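Glycerate dehydrogenase related protein (PDB 3GVX) probably reduces glyoxylate or hydroxypyruvate with a nicotinamide cofactor, as a member of the D-isomer specific 2-hydroxyacid dehydrogenase family. Local coordinates at residues B[5-10]-B[39-44]; B[173-178]-B[198-203]; B[225-230]-B[246-251]. One frame throughout, in Å; residues are numbered along the deposited sequence.

Interaction 1 of 3, residues B[5-10]-B[39-44]; sequences VNFPAD and VIKDRY
Asn6 reaches 39-44 twice, once through its backbone and once through its side-chain amide. The backbone N of Asn6 donates to Val39 O at 3.0 Å, the donor lying nearly in line with the carbonyl bond. The second bond is made by ND2, which donates to Arg43 O at 2.8 Å. The acceptor lies close to the amide plane of Asn6, whereas ND2 stands above the plane of the carbonyl that receives it. CG is anti to the backbone N (chi1 -167°); from there ND2 reaches the loop after strand 37-40. A water joins the same place: it donates to Asn6 O and to Arg43 O and accepts from Lys41 N, so that Arg43 O is held by two donors.

Beside these bonds lies the Phe7 ring, packed on both faces. Val5 CG1 sits over the centre of one face; the opposite face receives Lys41 CE, a CH-pi contact 3.8 Å from the ring centroid and displaced toward the rim. The lysine chain, extended beyond CG, crosses the phenyl side chain at about a right angle. At the ring's edge lies the backbone of Ile40, and Phe7 CE1 touches Val39 CG1 at 3.9 Å. Val5 and Val39 form a parallel bridge and touch through their CG2 methyls at 4.3 Å.

The two strands are neighbours in the five-stranded parallel sheet of what is, as in relatives, probably the substrate-binding domain, and the contact lies at their C-terminal ends, where 5-10 runs on toward helix 11-20. Its chemistry implies that the pairing, once past the last bridge, is continued by a side-chain amide and a water that bind backbone groups of both loops.

Interaction 2 of 3, residues B[173-178]-B[198-203]; sequences QSDFVL and NARKNL
Arg200 reaches across to the backbone of 173-175, and each part of its side chain meets something there. CB is already 3.8 Å from Ser174 O. CG comes closer to that oxygen, and CD reaches it at 3.0 Å, the extended run from CG to NE passing beside the carbonyl. NE turns to a neighbour just outside the segment, donating to Arg172 O at the end of helix 167-172. The guanidinium rests with one face over the peptide joining Gln173 to Ser174, and NH2 is 3.4 Å from Gln173 CA. NH1 ends the path in a salt bridge to Asp175 OD1 at 3.1 Å. The carboxylate oxygen lies near the guanidinium plane, but NH1 meets it from above the carboxylate plane, the two planes being 61° apart. Asp175 OD2 is taken by Ala124 N.

One water links Ser174 O to Arg200 N; another joins Asp175 O to Asn202 O. Leu203 CD1 packs against 175-177, 3.3 Å from Asp175 O and 3.9 Å from Val177 CG2.

An alanine in place of Arg200 would probably leave Asp175 OD1 without its cationic mate and Arg172 O without the NE donor.

These segments lead into adjacent parallel strands, 176-179 and 204-207, of the Rossmann-type domain. The chemistry implies a junction where one guanidinium serves both a helix-end carbonyl and a carboxylate, while waters bridge backbone groups that do not meet directly.

Interaction 3 of 3, residues B[225-230]-B[246-251]; sequences ERSDVW and NLRNAI
Trp230 and Asn249 meet where two neighbouring parallel strands, 230-233 and 250-252, begin at one margin of the Rossmann-type sheet. Trp230 opens its strand after a type I turn from Arg226 to Val229, while Asn249, at the centre of an inverse gamma turn, leads into the other.

Packing on the indole dominates. Asn249 CA sits over the centre of the six-membered ring, a CH-pi contact 3.4 Å from the centroid and 9° off the ring normal, and Asn249 CB lies 3.5 Å from Trp230 NE1. CG of Trp230 is anti to the carbonyl carbon (chi1 -82°); CE3 of the same ring comes to 3.2 Å from Ala250 N. The indole also stacks with His96. Near the plane of the ring Ile251 CG1 touches Trp230 CZ3 at 3.9 Å, its side chain also packing on helix 79-97.

Among the polar contacts, Arg248 NH2 makes a weak hydrogen bond to Ser227 O, 2.8 Å long but bent to 121° at the hydrogen; the acceptor lies near the guanidinium plane. The Arg248 chain bends at chi3 on its way there. Within 225-230, Arg226 NH1 forms a salt bridge with Asp228 OD2, while NH2 of the same guanidinium turns to Ala199 O.

The dimer reaches this margin too, for Lys108 of the second subunit donates through NZ to Leu247 O and Ala250 O. Between the two backbones, Trp230 CA approaches Asn249 O at 3.4 Å as a CA-H...O contact.

Interaction 1 belongs to a different domain: its centre is 46 Å from that of interaction 2 and 48 Å from that of interaction 3, on the opposite side of the chain's centre. Interactions 2 and 3 lie 13 Å apart between centres, at the N-terminal ends of strands 176-179, 204-207, 230-233 and 250-252, consecutive in one sheet. They also touch, with Arg226 NH2 probably donating to Ala199 O at 2.5 Å and Asn202 N to Asp228 OD2 at 2.7 Å. In Rossmann folds the cofactor binds at the C-terminal ends, so neither contact is likely to line its site. A bound potassium ion lies about 12 Å from the side chain of Phe176, and one about 12 Å from that of Ile251.

Interaction 1 of 3, residues B[5-10]-B[39-44]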
loop_
_atom_site.group_PDB
_atom_site.type_symbol
_atom_site.label_atom_id
_atom_site.label_comp_id
_atom_site.label_asym_id
_atom_site.label_seq_id
_atom_site.Cartn_x
_atom_site.Cartn_y
_atom_site.Cartn_z
ATOM N N VAL B 5 21.353 22.136 -18.108
ATOM C CA VAL B 5 20.972 22.242 -16.717
ATOM C C VAL B 5 21.537 23.555 -16.235
ATOM O O VAL B 5 22.736 23.707 -16.004
ATOM C CB VAL B 5 21.513 21.058 -15.898
ATOM C CG1 VAL B 5 21.119 21.219 -14.425
ATOM C CG2 VAL B 5 20.968 19.749 -16.473
ATOM N N ASN B 6 20.621 24.504 -16.108
ATOM C CA ASN B 6 20.946 25.861 -15.734
ATOM C C ASN B 6 21.124 26.151 -14.258
ATOM O O ASN B 6 20.643 27.157 -13.736
ATOM C CB ASN B 6 19.920 26.819 -16.328
ATOM C CG ASN B 6 20.366 28.251 -16.238
ATOM O OD1 ASN B 6 21.554 28.550 -16.378
ATOM N ND2 ASN B 6 19.421 29.152 -16.021
ATOM N N PHE B 7 21.820 25.252 -13.588
ATOM C CA PHE B 7 22.132 25.435 -12.195
ATOM C C PHE B 7 23.241 24.482 -11.806
ATOM O O PHE B 7 23.505 23.503 -12.503
ATOM C CB PHE B 7 20.898 25.250 -11.291
ATOM C CG PHE B 7 20.123 23.988 -11.528
ATOM C CD1 PHE B 7 19.006 23.985 -12.364
ATOM C CD2 PHE B 7 20.488 22.798 -10.909
ATOM C CE1 PHE B 7 18.266 22.823 -12.579
ATOM C CE2 PHE B 7 19.755 21.624 -11.122
ATOM C CZ PHE B 7 18.642 21.643 -11.960
ATOM N N PRO B 8 23.930 24.781 -10.700
ATOM C CA PRO B 8 25.033 23.987 -10.158
ATOM C C PRO B 8 24.478 22.624 -9.753
ATOM O O PRO B 8 23.503 22.534 -9.011
ATOM C CB PRO B 8 25.494 24.823 -8.959
ATOM C CG PRO B 8 25.058 26.227 -9.336
ATOM C CD PRO B 8 23.702 25.977 -9.879
ATOM N N ALA B 9 25.082 21.563 -10.266
ATOM C CA ALA B 9 24.610 20.224 -9.953
ATOM C C ALA B 9 25.792 19.330 -9.628
ATOM O O ALA B 9 26.844 19.435 -10.247
ATOM C CB ALA B 9 23.825 19.670 -11.135
ATOM N N ASP B 10 25.641 18.456 -8.645
ATOM C CA ASP B 10 26.757 17.586 -8.328
ATOM C C ASP B 10 26.768 16.291 -9.119
ATOM O O ASP B 10 25.975 16.096 -10.056
ATOM C CB ASP B 10 26.812 17.279 -6.833
ATOM C CG ASP B 10 25.528 16.688 -6.309
ATOM O OD1 ASP B 10 25.088 15.631 -6.808
ATOM O OD2 ASP B 10 24.948 17.287 -5.387
ATOM N N VAL B 39 16.718 22.691 -18.034
ATOM C CA VAL B 39 16.187 22.322 -16.731
ATOM C C VAL B 39 16.573 23.473 -15.821
ATOM O O VAL B 39 17.725 23.891 -15.795
ATOM C CB VAL B 39 16.810 21.012 -16.216
ATOM C CG1 VAL B 39 16.128 20.594 -14.919
ATOM C CG2 VAL B 39 16.700 19.925 -17.285
ATOM N N ILE B 40 15.612 23.989 -15.073
ATOM C CA ILE B 40 15.874 25.133 -14.233
ATOM C C ILE B 40 15.283 25.046 -12.848
ATOM O O ILE B 40 14.502 24.159 -12.524
ATOM C CB ILE B 40 15.272 26.406 -14.868
ATOM C CG1 ILE B 40 13.748 26.360 -14.722
ATOM C CG2 ILE B 40 15.615 26.485 -16.359
ATOM C CD1 ILE B 40 13.019 27.628 -15.158
ATOM N N LYS B 41 15.667 26.014 -12.040
ATOM C CA LYS B 41 15.120 26.158 -10.718
ATOM C C LYS B 41 14.319 27.449 -10.762
ATOM O O LYS B 41 13.102 27.425 -10.725
ATOM C CB LYS B 41 16.224 26.254 -9.676
ATOM C CG LYS B 41 17.005 24.985 -9.507
ATOM C CD LYS B 41 17.910 25.093 -8.313
ATOM C CE LYS B 41 18.683 23.825 -8.102
ATOM N NZ LYS B 41 19.508 23.924 -6.868
ATOM N N ASP B 42 15.017 28.568 -10.904
ATOM C CA ASP B 42 14.370 29.864 -10.924
ATOM C C ASP B 42 14.523 30.661 -12.197
ATOM O O ASP B 42 13.664 31.448 -12.542
ATOM C CB ASP B 42 14.875 30.683 -9.753
ATOM C CG ASP B 42 14.653 29.987 -8.434
ATOM O OD1 ASP B 42 15.368 30.296 -7.462
ATOM O OD2 ASP B 42 13.757 29.127 -8.360
ATOM N N ARG B 43 15.625 30.471 -12.896
ATOM C CA ARG B 43 15.828 31.222 -14.111
ATOM C C ARG B 43 16.106 30.389 -15.331
ATOM O O ARG B 43 16.752 29.350 -15.268
ATOM C CB ARG B 43 16.957 32.238 -13.932
ATOM C CG ARG B 43 16.587 33.433 -13.075
ATOM C CD ARG B 43 17.780 34.375 -12.934
ATOM N NE ARG B 43 18.921 33.713 -12.302
ATOM C CZ ARG B 43 18.998 33.403 -11.011
ATOM N NH1 ARG B 43 17.997 33.701 -10.193
ATOM N NH2 ARG B 43 20.075 32.782 -10.540
ATOM N N TYR B 44 15.585 30.860 -16.451
ATOM C CA TYR B 44 15.802 30.199 -17.708
ATOM C C TYR B 44 16.631 31.193 -18.505
ATOM O O TYR B 44 16.782 32.356 -18.120
ATOM C CB TYR B 44 14.460 29.874 -18.397
ATOM C CG TYR B 44 13.510 31.057 -18.578
ATOM C CD1 TYR B 44 13.698 31.982 -19.600
ATOM C CD2 TYR B 44 12.418 31.243 -17.731
ATOM C CE1 TYR B 44 12.829 33.078 -19.774
ATOM C CE2 TYR B 44 11.539 32.331 -17.897
ATOM C CZ TYR B 44 11.754 33.242 -18.927
ATOM O OH TYR B 44 10.894 34.303 -19.105
HETATM O O HOH W 1 17.752 27.933 -12.957
#

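Interaction 2 of 3, residues B[173-178]-B[198-203]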
loop_
_atom_site.group_PDB
_atom_site.type_symbol
_atom_site.label_atom_id
_atom_site.label_comp_id
_atom_site.label_asym_id
_atom_site.label_seq_id
_atom_site.Cartn_x
_atom_site.Cartn_y
_atom_site.Cartn_z
ATOM N N GLN B 173 -21.731 4.519 -2.117
ATOM C CA GLN B 173 -21.108 3.400 -2.814
ATOM C C GLN B 173 -19.727 3.082 -2.268
ATOM O O GLN B 173 -19.024 2.253 -2.824
ATOM C CB GLN B 173 -20.964 3.716 -4.305
ATOM C CG GLN B 173 -22.239 4.077 -5.018
ATOM C CD GLN B 173 -21.986 4.414 -6.470
ATOM O OE1 GLN B 173 -21.612 3.549 -7.259
ATOM N NE2 GLN B 173 -22.168 5.682 -6.829
ATOM N N SER B 174 -19.336 3.742 -1.185
ATOM C CA SER B 174 -17.996 3.551 -0.642
ATOM C C SER B 174 -17.829 2.879 0.725
ATOM O O SER B 174 -18.639 3.054 1.636
ATOM C CB SER B 174 -17.275 4.901 -0.612
ATOM O OG SER B 174 -17.345 5.520 -1.871
ATOM N N ASP B 175 -16.752 2.108 0.846
ATOM C CA ASP B 175 -16.396 1.458 2.104
ATOM C C ASP B 175 -15.324 2.334 2.728
ATOM O O ASP B 175 -15.143 2.375 3.945
ATOM C CB ASP B 175 -15.859 0.048 1.846
ATOM C CG ASP B 175 -16.885 -0.851 1.205
ATOM O OD1 ASP B 175 -17.989 -0.984 1.749
ATOM O OD2 ASP B 175 -16.596 -1.431 0.153
ATOM N N PHE B 176 -14.616 3.034 1.852
ATOM C CA PHE B 176 -13.554 3.935 2.235
ATOM C C PHE B 176 -13.728 5.186 1.411
ATOM O O PHE B 176 -14.058 5.124 0.232
ATOM C CB PHE B 176 -12.189 3.335 1.914
ATOM C CG PHE B 176 -11.914 2.040 2.607
ATOM C CD1 PHE B 176 -11.272 2.015 3.836
ATOM C CD2 PHE B 176 -12.316 0.845 2.046
ATOM C CE1 PHE B 176 -11.040 0.819 4.490
ATOM C CE2 PHE B 176 -12.087 -0.359 2.698
ATOM C CZ PHE B 176 -11.449 -0.370 3.919
ATOM N N VAL B 177 -13.520 6.328 2.037
ATOM C CA VAL B 177 -13.628 7.577 1.331
ATOM C C VAL B 177 -12.403 8.400 1.588
ATOM O O VAL B 177 -12.003 8.624 2.732
ATOM C CB VAL B 177 -14.846 8.395 1.762
ATOM C CG1 VAL B 177 -14.669 9.848 1.287
ATOM C CG2 VAL B 177 -16.122 7.771 1.199
ATOM N N LEU B 178 -11.792 8.838 0.502
ATOM C CA LEU B 178 -10.624 9.665 0.614
ATOM C C LEU B 178 -10.959 11.087 0.182
ATOM O O LEU B 178 -11.533 11.311 -0.881
ATOM C CB LEU B 178 -9.491 9.141 -0.252
ATOM C CG LEU B 178 -8.316 10.094 -0.055
ATOM C CD1 LEU B 178 -7.259 9.455 0.853
ATOM C CD2 LEU B 178 -7.774 10.492 -1.423
ATOM N N ASN B 198 -24.809 9.400 5.075
ATOM C CA ASN B 198 -24.795 8.418 3.993
ATOM C C ASN B 198 -23.794 7.290 4.242
ATOM O O ASN B 198 -23.807 6.284 3.543
ATOM C CB ASN B 198 -24.446 9.092 2.661
ATOM C CG ASN B 198 -25.514 10.056 2.193
ATOM O OD1 ASN B 198 -26.441 9.674 1.470
ATOM N ND2 ASN B 198 -25.395 11.314 2.608
ATOM N N ALA B 199 -22.941 7.454 5.248
ATOM C CA ALA B 199 -21.903 6.465 5.532
ATOM C C ALA B 199 -22.362 5.037 5.759
ATOM O O ALA B 199 -23.227 4.748 6.591
ATOM C CB ALA B 199 -21.042 6.918 6.708
ATOM N N ARG B 200 -21.789 4.142 4.970
ATOM C CA ARG B 200 -22.067 2.724 5.102
ATOM C C ARG B 200 -21.521 2.357 6.444
ATOM O O ARG B 200 -20.722 3.086 7.018
ATOM C CB ARG B 200 -21.274 1.900 4.106
ATOM C CG ARG B 200 -21.625 2.131 2.718
ATOM C CD ARG B 200 -20.928 1.142 1.868
ATOM N NE ARG B 200 -21.593 1.112 0.586
ATOM C CZ ARG B 200 -21.280 0.297 -0.405
ATOM N NH1 ARG B 200 -20.289 -0.572 -0.260
ATOM N NH2 ARG B 200 -21.969 0.350 -1.532
ATOM N N LYS B 201 -21.908 1.179 6.900
ATOM C CA LYS B 201 -21.433 0.679 8.170
ATOM C C LYS B 201 -19.925 0.433 8.065
ATOM O O LYS B 201 -19.449 -0.133 7.084
ATOM C CB LYS B 201 -22.170 -0.617 8.515
ATOM C CG LYS B 201 -22.683 -0.677 9.954
ATOM C CD LYS B 201 -23.680 0.468 10.267
ATOM C CE LYS B 201 -24.260 0.340 11.675
ATOM N NZ LYS B 201 -23.883 1.469 12.562
ATOM N N ASN B 202 -19.188 0.894 9.069
ATOM C CA ASN B 202 -17.731 0.732 9.142
ATOM C C ASN B 202 -16.917 1.563 8.165
ATOM O O ASN B 202 -15.766 1.242 7.868
ATOM C CB ASN B 202 -17.348 -0.734 8.973
ATOM C CG ASN B 202 -17.924 -1.600 10.054
ATOM O OD1 ASN B 202 -17.906 -1.243 11.233
ATOM N ND2 ASN B 202 -18.436 -2.750 9.666
ATOM N N LEU B 203 -17.515 2.644 7.689
ATOM C CA LEU B 203 -16.849 3.520 6.748
ATOM C C LEU B 203 -15.609 4.109 7.383
ATOM O O LEU B 203 -15.604 4.435 8.568
ATOM C CB LEU B 203 -17.782 4.651 6.324
ATOM C CG LEU B 203 -17.037 5.773 5.595
ATOM C CD1 LEU B 203 -16.650 5.324 4.163
ATOM C CD2 LEU B 203 -17.914 7.021 5.576
HETATM O O HOH W 2 -19.901 5.123 3.277
HETATM O O HOH W 3 -13.813 0.963 6.408
#

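Interaction 3 of 3, residues B[225-230]-B[246-251]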
loop_
_atom_site.group_PDB
_atom_site.type_symbol
_atom_site.label_atom_id
_atom_site.label_comp_id
_atom_site.label_asym_id
_atom_site.label_seq_id
_atom_site.Cartn_x
_atom_site.Cartn_y
_atom_site.Cartn_z
ATOM N N GLU B 225 -21.842 9.394 17.618
ATOM C CA GLU B 225 -23.064 8.681 17.270
ATOM C C GLU B 225 -22.740 7.382 16.635
ATOM O O GLU B 225 -23.111 6.300 17.075
ATOM C CB GLU B 225 -23.840 9.429 16.218
ATOM C CG GLU B 225 -24.516 10.657 16.633
ATOM C CD GLU B 225 -25.239 11.239 15.448
ATOM O OE1 GLU B 225 -25.597 10.442 14.548
ATOM O OE2 GLU B 225 -25.448 12.473 15.411
ATOM N N ARG B 226 -22.075 7.571 15.513
ATOM C CA ARG B 226 -21.631 6.525 14.642
ATOM C C ARG B 226 -20.218 6.019 14.973
ATOM O O ARG B 226 -19.275 6.238 14.214
ATOM C CB ARG B 226 -21.654 7.050 13.223
ATOM C CG ARG B 226 -21.383 5.973 12.290
ATOM C CD ARG B 226 -22.532 5.030 12.409
ATOM N NE ARG B 226 -23.344 5.232 11.243
ATOM C CZ ARG B 226 -23.026 4.723 10.069
ATOM N NH1 ARG B 226 -21.936 3.976 9.962
ATOM N NH2 ARG B 226 -23.747 5.013 9.002
ATOM N N SER B 227 -20.084 5.323 16.097
ATOM C CA SER B 227 -18.802 4.799 16.562
ATOM C C SER B 227 -18.068 3.761 15.701
ATOM O O SER B 227 -16.945 3.386 16.035
ATOM C CB SER B 227 -18.958 4.221 17.974
ATOM O OG SER B 227 -19.663 2.995 17.962
ATOM N N ASP B 228 -18.685 3.277 14.624
ATOM C CA ASP B 228 -18.040 2.289 13.744
ATOM C C ASP B 228 -17.234 3.026 12.681
ATOM O O ASP B 228 -16.369 2.455 12.023
ATOM C CB ASP B 228 -19.094 1.430 13.059
ATOM C CG ASP B 228 -20.150 2.273 12.377
ATOM O OD1 ASP B 228 -20.751 3.119 13.065
ATOM O OD2 ASP B 228 -20.370 2.110 11.162
ATOM N N VAL B 229 -17.533 4.308 12.521
ATOM C CA VAL B 229 -16.856 5.136 11.539
ATOM C C VAL B 229 -15.574 5.727 12.089
ATOM O O VAL B 229 -15.519 6.189 13.228
ATOM C CB VAL B 229 -17.777 6.280 11.047
ATOM C CG1 VAL B 229 -17.016 7.192 10.083
ATOM C CG2 VAL B 229 -19.015 5.691 10.376
ATOM N N TRP B 230 -14.531 5.684 11.275
ATOM C CA TRP B 230 -13.258 6.229 11.683
ATOM C C TRP B 230 -12.895 7.387 10.806
ATOM O O TRP B 230 -13.317 7.481 9.658
ATOM C CB TRP B 230 -12.155 5.166 11.648
ATOM C CG TRP B 230 -12.154 4.321 12.859
ATOM C CD1 TRP B 230 -13.177 3.537 13.300
ATOM C CD2 TRP B 230 -11.102 4.189 13.825
ATOM N NE1 TRP B 230 -12.832 2.921 14.472
ATOM C CE2 TRP B 230 -11.563 3.295 14.815
ATOM C CE3 TRP B 230 -9.815 4.724 13.942
ATOM C CZ2 TRP B 230 -10.781 2.932 15.922
ATOM C CZ3 TRP B 230 -9.035 4.358 15.040
ATOM C CH2 TRP B 230 -9.522 3.466 16.011
ATOM N N ASN B 246 -8.114 14.356 20.941
ATOM C CA ASN B 246 -8.084 13.016 21.531
ATOM C C ASN B 246 -9.349 12.191 21.272
ATOM O O ASN B 246 -10.136 11.932 22.187
ATOM C CB ASN B 246 -7.825 13.087 23.039
ATOM C CG ASN B 246 -7.470 11.731 23.630
ATOM O OD1 ASN B 246 -7.683 10.691 23.001
ATOM N ND2 ASN B 246 -6.934 11.735 24.842
ATOM N N LEU B 247 -9.525 11.781 20.018
ATOM C CA LEU B 247 -10.665 10.969 19.593
ATOM C C LEU B 247 -10.281 9.492 19.612
ATOM O O LEU B 247 -9.132 9.147 19.335
ATOM C CB LEU B 247 -11.091 11.367 18.174
ATOM C CG LEU B 247 -11.896 12.669 18.106
ATOM C CD1 LEU B 247 -11.664 13.376 16.775
ATOM C CD2 LEU B 247 -13.379 12.363 18.360
ATOM N N ARG B 248 -11.229 8.619 19.940
ATOM C CA ARG B 248 -10.923 7.198 19.940
ATOM C C ARG B 248 -10.801 6.740 18.500
ATOM O O ARG B 248 -9.712 6.393 18.039
ATOM C CB ARG B 248 -12.012 6.363 20.617
ATOM C CG ARG B 248 -11.765 4.863 20.448
ATOM C CD ARG B 248 -12.869 3.983 21.043
ATOM N NE ARG B 248 -13.788 3.477 20.025
ATOM C CZ ARG B 248 -14.603 4.215 19.282
ATOM N NH1 ARG B 248 -14.634 5.518 19.434
ATOM N NH2 ARG B 248 -15.382 3.635 18.382
ATOM N N ASN B 249 -11.929 6.770 17.794
ATOM C CA ASN B 249 -12.004 6.338 16.402
ATOM C C ASN B 249 -11.366 7.276 15.379
ATOM O O ASN B 249 -12.022 7.749 14.463
ATOM C CB ASN B 249 -13.464 6.039 16.005
ATOM C CG ASN B 249 -14.455 7.096 16.508
ATOM O OD1 ASN B 249 -15.590 7.164 16.031
ATOM N ND2 ASN B 249 -14.034 7.907 17.476
ATOM N N ALA B 250 -10.075 7.532 15.547
ATOM C CA ALA B 250 -9.331 8.366 14.625
ATOM C C ALA B 250 -7.842 8.096 14.757
ATOM O O ALA B 250 -7.371 7.676 15.804
ATOM C CB ALA B 250 -9.624 9.847 14.895
ATOM N N ILE B 251 -7.124 8.306 13.663
ATOM C CA ILE B 251 -5.681 8.165 13.632
ATOM C C ILE B 251 -5.307 9.452 12.933
ATOM O O ILE B 251 -5.840 9.785 11.871
ATOM C CB ILE B 251 -5.194 6.977 12.788
ATOM C CG1 ILE B 251 -5.818 5.677 13.285
ATOM C CG2 ILE B 251 -3.681 6.892 12.864
ATOM C CD1 ILE B 251 -5.294 4.445 12.593
#